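Local coordinates for protein putative oxalate decarboxylase (Thermotoga maritima, PDB 1O4T) that binds oxalate at a manganese site within a cupin fold, forms homodimers, and is thought to act as an oxalate decarboxylase, at residues S48-A51 and M52-A56. Numbering follows the deposited sequence.
Sequences SKEA and MHNKA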
loop_
_atom_site.group_PDB
_atom_site.type_symbol
_atom_site.label_atom_id
_atom_site.label_comp_id
_atom_site.label_asym_id
_atom_site.label_seq_id
_atom_site.Cartn_x
_atom_site.Cartn_y
_atom_site.Cartn_z
ATOM N N SER A 48 10.052 2.204 -8.905
ATOM C CA SER A 48 11.090 1.261 -9.263
ATOM C C SER A 48 11.853 0.786 -8.024
ATOM O O SER A 48 11.800 1.401 -6.947
ATOM C CB SER A 48 12.056 1.883 -10.268
ATOM O OG SER A 48 12.930 2.808 -9.649
ATOM N N LYS A 49 12.574 -0.317 -8.202
ATOM C CA LYS A 49 13.368 -0.906 -7.144
ATOM C C LYS A 49 14.543 0.026 -6.809
ATOM O O LYS A 49 14.895 0.192 -5.636
ATOM C CB LYS A 49 13.816 -2.318 -7.571
ATOM C CG LYS A 49 15.027 -2.886 -6.845
ATOM C CD LYS A 49 15.470 -4.252 -7.401
ATOM C CE LYS A 49 16.849 -4.591 -6.872
ATOM N NZ LYS A 49 17.269 -5.968 -7.169
ATOM N N GLU A 50 15.125 0.631 -7.847
ATOM C CA GLU A 50 16.123 1.684 -7.674
ATOM C C GLU A 50 15.605 2.856 -6.830
ATOM O O GLU A 50 16.273 3.274 -5.897
ATOM C CB GLU A 50 16.656 2.204 -9.026
ATOM C CG GLU A 50 17.670 1.276 -9.707
ATOM C CD GLU A 50 18.712 2.014 -10.557
ATOM O OE1 GLU A 50 18.969 3.221 -10.268
ATOM O OE2 GLU A 50 19.308 1.386 -11.496
ATOM N N ALA A 51 14.421 3.370 -7.155
ATOM C CA ALA A 51 13.761 4.350 -6.306
ATOM C C ALA A 51 13.745 3.860 -4.851
ATOM O O ALA A 51 13.986 4.630 -3.916
ATOM C CB ALA A 51 12.321 4.598 -6.790
ATOM N N MET A 52 13.466 2.566 -4.664
ATOM C CA MET A 52 13.283 2.003 -3.317
ATOM C C MET A 52 14.577 1.464 -2.750
ATOM O O MET A 52 14.559 0.605 -1.879
ATOM C CB MET A 52 12.167 0.950 -3.325
ATOM C CG MET A 52 10.823 1.568 -3.632
ATOM S SD MET A 52 9.507 0.376 -3.589
ATOM C CE MET A 52 9.927 -0.679 -5.095
ATOM N N HIS A 53 15.687 2.029 -3.226
ATOM C CA HIS A 53 17.048 1.722 -2.761
ATOM C C HIS A 53 17.324 0.226 -2.745
ATOM O O HIS A 53 18.028 -0.278 -1.870
ATOM C CB HIS A 53 17.296 2.330 -1.373
ATOM C CG HIS A 53 17.110 3.821 -1.316
ATOM N ND1 HIS A 53 18.161 4.697 -1.115
ATOM C CD2 HIS A 53 15.999 4.588 -1.429
ATOM C CE1 HIS A 53 17.705 5.936 -1.109
ATOM N NE2 HIS A 53 16.394 5.898 -1.304
ATOM N N ASN A 54 16.765 -0.487 -3.717
ATOM C CA ASN A 54 16.969 -1.936 -3.841
ATOM C C ASN A 54 16.542 -2.735 -2.583
ATOM O O ASN A 54 16.955 -3.890 -2.391
ATOM C CB ASN A 54 18.435 -2.240 -4.257
ATOM C CG ASN A 54 18.859 -1.509 -5.556
ATOM O OD1 ASN A 54 18.224 -1.648 -6.613
ATOM N ND2 ASN A 54 19.940 -0.730 -5.470
ATOM N N LYS A 55 15.673 -2.132 -1.762
ATOM C CA LYS A 55 15.143 -2.765 -0.551
ATOM C C LYS A 55 13.827 -3.494 -0.817
ATOM O O LYS A 55 13.445 -4.395 -0.071
ATOM C CB LYS A 55 14.952 -1.716 0.535
ATOM C CG LYS A 55 16.256 -1.098 1.007
ATOM C CD LYS A 55 17.083 -2.140 1.751
ATOM C CE LYS A 55 18.300 -1.541 2.389
ATOM N NZ LYS A 55 19.189 -2.620 2.924
ATOM N N ALA A 56 13.128 -3.061 -1.867
ATOM C CA ALA A 56 11.888 -3.674 -2.347
ATOM C C ALA A 56 12.025 -3.792 -3.852
ATOM O O ALA A 56 12.653 -2.946 -4.495
ATOM C CB ALA A 56 10.691 -2.828 -1.987
#
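Asn54 N donates to Lys49 O at 2.8 Å, with an N-H...O angle of 158°, straighter than the two other backbone bonds that join 48-51 to 52-56. Met52 N reaches Ser48 O at 3.1 Å, and His53 N meets Glu50 O from well above the carbonyl plane, 64° out of it, closing a type I turn from Glu50 to His53. At the start of this bend Ser48 OG accepts from Ala51 N at 3.0 Å, nearly linearly, which is an ST motif. A type I' turn, Met52 to Lys55, follows at once, with His53 and Asn54 both at positive phi. The paired turns lie in the loop that connects antiparallel strands 40-45 and 56-64 of the cupin double-stranded beta-helix, at the dimer interface: His53 NE2 is hydrogen-bonded to Asp109 OD1 of the second subunit. Lys49 runs extended and crosses the Asn54 side chain at about a right angle, its CE 3.3 Å from Asn54 OD1. Nearer the backbone, Lys49 CG lies 3.3 Å from Ala56 O. Met52, bent at chi3 (-68°), folds its methyl CE back to 3.4 Å from Ser48 O, while its side chain also packs on Phe59 and on Phe79 of the second subunit. Shortening Met52 to an alanine would remove the thioether and is likely to leave a gap beside the Ser48 carbonyl and to cost both phenylalanines this contact.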